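Local coordinates for uncharacterized protein YP_928783.1 (Shewanella amazonensis SB2B, PDB 3KE2) that is of unknown function but carries a winged helix-turn-helix domain and so probably binds DNA, at residues F19-Y24 with T43-R48; L23-L28 with A55-I60. All coordinates share one frame; numbering follows the deposited sequence.

Contact 1: residues F19-Y24 with T43-R48; sequences FLRKLY and TGMPRR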
loop_
_atom_site.group_PDB
_atom_site.type_symbol
_atom_site.label_atom_id
_atom_site.label_comp_id
_atom_site.label_asym_id
_atom_site.label_seq_id
_atom_site.Cartn_x
_atom_site.Cartn_y
_atom_site.Cartn_z
ATOM N N PHE A 19 -3.488 -5.809 2.827
ATOM C CA PHE A 19 -2.422 -4.837 2.584
ATOM C C PHE A 19 -1.404 -4.880 3.717
ATOM O O PHE A 19 -0.211 -4.953 3.483
ATOM C CB PHE A 19 -3.040 -3.428 2.414
ATOM C CG PHE A 19 -2.030 -2.305 2.280
ATOM C CD1 PHE A 19 -1.417 -2.043 1.066
ATOM C CD2 PHE A 19 -1.734 -1.479 3.373
ATOM C CE1 PHE A 19 -0.496 -1.022 0.955
ATOM C CE2 PHE A 19 -0.826 -0.456 3.258
ATOM C CZ PHE A 19 -0.201 -0.229 2.052
ATOM N N LEU A 20 -1.877 -4.841 4.949
ATOM C CA LEU A 20 -0.978 -4.882 6.082
ATOM C C LEU A 20 -0.186 -6.208 6.114
ATOM O O LEU A 20 0.937 -6.256 6.633
ATOM C CB LEU A 20 -1.751 -4.670 7.387
ATOM C CG LEU A 20 -2.410 -3.297 7.604
ATOM C CD1 LEU A 20 -3.306 -3.366 8.810
ATOM C CD2 LEU A 20 -1.392 -2.162 7.753
ATOM N N ARG A 21 -0.770 -7.277 5.563
ATOM C CA ARG A 21 -0.114 -8.573 5.492
ATOM C C ARG A 21 1.118 -8.437 4.634
ATOM O O ARG A 21 2.192 -8.937 4.961
ATOM C CB ARG A 21 -1.060 -9.633 4.890
ATOM C CG ARG A 21 -0.465 -11.072 4.767
ATOM C CD ARG A 21 -1.469 -12.115 4.178
ATOM N NE ARG A 21 -2.753 -12.150 4.890
ATOM C CZ ARG A 21 -3.901 -11.710 4.384
ATOM N NH1 ARG A 21 -3.934 -11.274 3.139
ATOM N NH2 ARG A 21 -5.020 -11.762 5.093
ATOM N N LYS A 22 0.963 -7.737 3.509
ATOM C CA LYS A 22 2.091 -7.577 2.601
ATOM C C LYS A 22 3.145 -6.732 3.281
ATOM O O LYS A 22 4.321 -7.052 3.188
ATOM C CB LYS A 22 1.685 -6.970 1.241
ATOM C CG LYS A 22 0.484 -7.672 0.542
ATOM C CD LYS A 22 0.137 -7.037 -0.834
ATOM C CE LYS A 22 -1.384 -7.155 -1.210
ATOM N NZ LYS A 22 -1.945 -8.526 -1.212
ATOM N N LEU A 23 2.751 -5.676 3.989
ATOM C CA LEU A 23 3.761 -4.829 4.658
ATOM C C LEU A 23 4.481 -5.541 5.775
ATOM O O LEU A 23 5.674 -5.294 6.017
ATOM C CB LEU A 23 3.162 -3.531 5.202
ATOM C CG LEU A 23 3.132 -2.297 4.310
ATOM C CD1 LEU A 23 2.787 -2.602 2.902
ATOM C CD2 LEU A 23 2.133 -1.312 4.930
ATOM N N TYR A 24 3.750 -6.419 6.459
ATOM C CA TYR A 24 4.302 -7.172 7.584
ATOM C C TYR A 24 5.322 -8.176 7.078
ATOM O O TYR A 24 6.427 -8.309 7.655
ATOM C CB TYR A 24 3.201 -7.876 8.381
ATOM C CG TYR A 24 3.725 -8.547 9.621
ATOM C CD1 TYR A 24 4.130 -7.804 10.720
ATOM C CD2 TYR A 24 3.805 -9.915 9.707
ATOM C CE1 TYR A 24 4.628 -8.424 11.880
ATOM C CE2 TYR A 24 4.296 -10.537 10.848
ATOM C CZ TYR A 24 4.708 -9.788 11.931
ATOM O OH TYR A 24 5.183 -10.433 13.064
ATOM N N THR A 43 5.223 -17.355 11.377
ATOM C CA THR A 43 3.952 -16.634 11.373
ATOM C C THR A 43 2.736 -17.505 11.453
ATOM O O THR A 43 1.673 -17.012 11.801
ATOM C CB THR A 43 3.782 -15.805 10.076
ATOM O OG1 THR A 43 3.578 -16.688 8.966
ATOM C CG2 THR A 43 5.000 -14.920 9.829
ATOM N N GLY A 44 2.861 -18.783 11.107
ATOM C CA GLY A 44 1.710 -19.662 11.131
ATOM C C GLY A 44 0.890 -19.623 9.839
ATOM O O GLY A 44 0.085 -20.525 9.614
HETATM N N MSE A 45 1.057 -18.606 8.982
HETATM C CA MSE A 45 0.331 -18.525 7.707
HETATM C C MSE A 45 0.724 -19.751 6.853
HETATM O O MSE A 45 1.900 -20.103 6.800
HETATM C CB MSE A 45 0.660 -17.219 6.938
HETATM C CG MSE A 45 0.532 -15.883 7.719
HETATM SE SE MSE A 45 0.993 -14.213 6.705
HETATM C CE MSE A 45 1.172 -12.950 8.209
ATOM N N PRO A 46 -0.245 -20.402 6.175
ATOM C CA PRO A 46 0.169 -21.549 5.356
ATOM C C PRO A 46 0.910 -21.088 4.116
ATOM O O PRO A 46 0.809 -19.906 3.727
ATOM C CB PRO A 46 -1.157 -22.212 4.978
ATOM C CG PRO A 46 -2.116 -21.079 4.900
ATOM C CD PRO A 46 -1.669 -20.070 5.960
ATOM N N ARG A 47 1.604 -22.031 3.485
ATOM C CA ARG A 47 2.425 -21.761 2.298
ATOM C C ARG A 47 1.761 -21.025 1.131
ATOM O O ARG A 47 2.414 -20.189 0.503
ATOM C CB ARG A 47 3.036 -23.067 1.816
ATOM C CG ARG A 47 3.905 -22.916 0.604
ATOM C CD ARG A 47 4.904 -24.052 0.527
ATOM N NE ARG A 47 5.741 -23.959 -0.674
ATOM C CZ ARG A 47 6.927 -24.566 -0.831
ATOM N NH1 ARG A 47 7.462 -25.286 0.166
ATOM N NH2 ARG A 47 7.604 -24.411 -1.984
ATOM N N ARG A 48 0.487 -21.309 0.845
ATOM C CA ARG A 48 -0.224 -20.622 -0.242
ATOM C C ARG A 48 -0.487 -19.164 0.137
ATOM O O ARG A 48 -0.307 -18.281 -0.689
ATOM C CB ARG A 48 -1.549 -21.319 -0.623
ATOM C CG ARG A 48 -2.325 -20.635 -1.792
#

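Contact 2: residues L23-L28 with A55-I60; sequences LYLAHL and ASFADI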
loop_
_atom_site.group_PDB
_atom_site.type_symbol
_atom_site.label_atom_id
_atom_site.label_comp_id
_atom_site.label_asym_id
_atom_site.label_seq_id
_atom_site.Cartn_x
_atom_site.Cartn_y
_atom_site.Cartn_z
ATOM N N LEU A 23 2.751 -5.676 3.989
ATOM C CA LEU A 23 3.761 -4.829 4.658
ATOM C C LEU A 23 4.481 -5.541 5.775
ATOM O O LEU A 23 5.674 -5.294 6.017
ATOM C CB LEU A 23 3.162 -3.531 5.202
ATOM C CG LEU A 23 3.132 -2.297 4.310
ATOM C CD1 LEU A 23 2.787 -2.602 2.902
ATOM C CD2 LEU A 23 2.133 -1.312 4.930
ATOM N N TYR A 24 3.750 -6.419 6.459
ATOM C CA TYR A 24 4.302 -7.172 7.584
ATOM C C TYR A 24 5.322 -8.176 7.078
ATOM O O TYR A 24 6.427 -8.309 7.655
ATOM C CB TYR A 24 3.201 -7.876 8.381
ATOM C CG TYR A 24 3.725 -8.547 9.621
ATOM C CD1 TYR A 24 4.130 -7.804 10.720
ATOM C CD2 TYR A 24 3.805 -9.915 9.707
ATOM C CE1 TYR A 24 4.628 -8.424 11.880
ATOM C CE2 TYR A 24 4.296 -10.537 10.848
ATOM C CZ TYR A 24 4.708 -9.788 11.931
ATOM O OH TYR A 24 5.183 -10.433 13.064
ATOM N N LEU A 25 4.965 -8.893 6.015
ATOM C CA LEU A 25 5.904 -9.860 5.446
ATOM C C LEU A 25 7.172 -9.127 4.995
ATOM O O LEU A 25 8.297 -9.514 5.332
ATOM C CB LEU A 25 5.286 -10.620 4.292
ATOM C CG LEU A 25 4.267 -11.651 4.670
ATOM C CD1 LEU A 25 3.799 -12.359 3.420
ATOM C CD2 LEU A 25 4.926 -12.604 5.616
ATOM N N ALA A 26 6.968 -8.031 4.281
ATOM C CA ALA A 26 8.074 -7.262 3.784
ATOM C C ALA A 26 8.970 -6.831 4.933
ATOM O O ALA A 26 10.184 -6.812 4.791
ATOM C CB ALA A 26 7.562 -6.053 3.011
ATOM N N HIS A 27 8.381 -6.464 6.063
ATOM C CA HIS A 27 9.172 -6.053 7.240
ATOM C C HIS A 27 9.981 -7.247 7.751
ATOM O O HIS A 27 11.165 -7.124 7.990
ATOM C CB HIS A 27 8.243 -5.456 8.314
ATOM C CG HIS A 27 8.892 -5.167 9.633
ATOM N ND1 HIS A 27 9.486 -3.953 9.927
ATOM C CD2 HIS A 27 8.971 -5.909 10.767
ATOM C CE1 HIS A 27 9.931 -3.974 11.174
ATOM N NE2 HIS A 27 9.629 -5.148 11.707
ATOM N N LEU A 28 9.340 -8.407 7.884
ATOM C CA LEU A 28 10.029 -9.600 8.344
ATOM C C LEU A 28 11.219 -9.946 7.439
ATOM O O LEU A 28 12.330 -10.152 7.916
ATOM C CB LEU A 28 9.068 -10.768 8.392
ATOM C CG LEU A 28 8.005 -10.747 9.485
ATOM C CD1 LEU A 28 7.149 -11.982 9.308
ATOM C CD2 LEU A 28 8.607 -10.682 10.899
ATOM N N ALA A 55 3.388 -12.931 -4.100
ATOM C CA ALA A 55 3.093 -12.759 -5.512
ATOM C C ALA A 55 2.522 -11.388 -5.789
ATOM O O ALA A 55 2.766 -10.844 -6.846
ATOM C CB ALA A 55 2.118 -13.842 -6.012
ATOM N N SER A 56 1.783 -10.818 -4.843
ATOM C CA SER A 56 1.156 -9.516 -5.072
ATOM C C SER A 56 1.947 -8.282 -4.548
ATOM O O SER A 56 1.428 -7.179 -4.553
ATOM C CB SER A 56 -0.286 -9.529 -4.504
ATOM O OG SER A 56 -0.274 -9.728 -3.095
ATOM N N PHE A 57 3.187 -8.443 -4.113
ATOM C CA PHE A 57 3.965 -7.270 -3.679
ATOM C C PHE A 57 4.083 -6.275 -4.828
ATOM O O PHE A 57 4.034 -5.064 -4.624
ATOM C CB PHE A 57 5.368 -7.664 -3.197
ATOM C CG PHE A 57 5.440 -8.175 -1.777
ATOM C CD1 PHE A 57 4.365 -8.768 -1.157
ATOM C CD2 PHE A 57 6.672 -8.207 -1.123
ATOM C CE1 PHE A 57 4.477 -9.264 0.133
ATOM C CE2 PHE A 57 6.799 -8.743 0.169
ATOM C CZ PHE A 57 5.708 -9.263 0.786
ATOM N N ALA A 58 4.256 -6.795 -6.037
ATOM C CA ALA A 58 4.380 -5.949 -7.218
ATOM C C ALA A 58 3.163 -5.020 -7.335
ATOM O O ALA A 58 3.298 -3.888 -7.806
ATOM C CB ALA A 58 4.546 -6.799 -8.459
ATOM N N ASP A 59 1.986 -5.488 -6.889
ATOM C CA ASP A 59 0.751 -4.684 -6.925
ATOM C C ASP A 59 0.880 -3.372 -6.156
ATOM O O ASP A 59 0.211 -2.391 -6.490
ATOM C CB ASP A 59 -0.468 -5.448 -6.345
ATOM C CG ASP A 59 -0.959 -6.620 -7.239
ATOM O OD1 ASP A 59 -0.452 -6.784 -8.379
ATOM O OD2 ASP A 59 -1.889 -7.353 -6.793
ATOM N N ILE A 60 1.714 -3.348 -5.122
ATOM C CA ILE A 60 1.877 -2.139 -4.321
ATOM C C ILE A 60 3.276 -1.542 -4.463
ATOM O O ILE A 60 3.682 -0.722 -3.659
ATOM C CB ILE A 60 1.497 -2.395 -2.826
ATOM C CG1 ILE A 60 2.431 -3.394 -2.129
ATOM C CG2 ILE A 60 0.014 -2.867 -2.758
ATOM C CD1 ILE A 60 2.308 -3.406 -0.564
#

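Contact 1: residues F19-Y24 with T43-R48
Arg21 offers Met45 its aliphatic stem rather than its charge. CG of Arg21 lies 4.0 Å from the SE atom of Met45, a selenomethionine in this crystal, with CD of Arg21 almost as close. With CG anti to the backbone N (chi1 -180°), the arginine methylenes run straight off the helix and slant across the selenium; the bend at chi3 comes only afterwards. Both side chains were built in two conformers, so this exact fit is doubtful in detail. One turn on, Tyr24 brings its ring to the end of the same chain, CD2 of Tyr24 standing 4.3 Å from CE of Met45, which approaches obliquely. Met45 can span the gap because its chain is extended beyond CG. An ST turn closes the bend before it: N of Met45 donates to OG1 of Thr43 at 3.2 Å, while Gly44, with positive phi, ends helix 36-43. Pro46 occupies the N-cap position of helix 47-55. The two helices and this link are consistent with a helix-turn-helix. Leu102 of helix 88-102 touches both Arg21 and Tyr24. No hydrogen bond joins the segments: the apolar Met45 chain bridges Arg21 and Tyr24 by undirected van der Waals contact.

Contact 2: residues L23-L28 with A55-I60
Phe57 points its ring rim-first at the helix, CZ of Phe57 coming 3.8 Å from CB of Leu25. That methylene sits at the ring edge, near its plane. The next residue closes on the same corner: CB of Ala26 is 4.0 Å from CE2 of Phe57, and N of Ala26 approaches CZ obliquely. The small alanine side chain lets the ring come close to the helix backbone. Phe57 has CG anti to its own carbonyl carbon (chi1 -81°), a setting that sends the ring out from the loop to the helix. Leu25 directs only its CB at the ring.

Ile60 makes a second touch, its CD1 3.6 Å from CD1 of Leu23 as the two side chains slant across each other. Leu23's bond to CB leads away from the loop, yet its branch end swings back. In Ile60, CG1 lies between the backbone N and the carbonyl carbon (chi1 65°), and the nearly straight chi2 then carries CD1 on to the leucine methyl. Replacing Phe57 by an alanine would probably open a gap beside Leu25 and Ala26, leaving the loop fastened to this part of the helix chiefly through Ile60.

Between helix 47-55 and strand 63-67 the chain makes a 3-10 turn at 58-59, and Phe57 and Ile60, flanking it, hold this link against helix 14-31. Phe57 also packs on Met29 of that helix and on Ile62 just before the strand, while Ile60 touches Phe19 of the second subunit. The contact lies where the helix-turn-helix passes into the two-stranded antiparallel wing.

How the contacts relate
Both contacts start from helix 14-31 and overlap at Leu23 and Tyr24, though Tyr24 touches only in contact 1 and Leu23 only in contact 2. They use different sides of the helix and grip opposite ends of the segment containing helix 47-55: contact 1 the turn before it, contact 2 the loop after it. Contact 2 is core, with every touching residue buried; contact 1 is only partly buried and pairs a selenomethionine, built in two conformers, with an arginine stem and a tyrosine ring, whereas contact 2 uses Phe57 and aliphatic chains. Neither has a hydrogen bond across its segments. A probable one does join them, from NZ of Lys22 to OG of Ser56 at 2.8 Å.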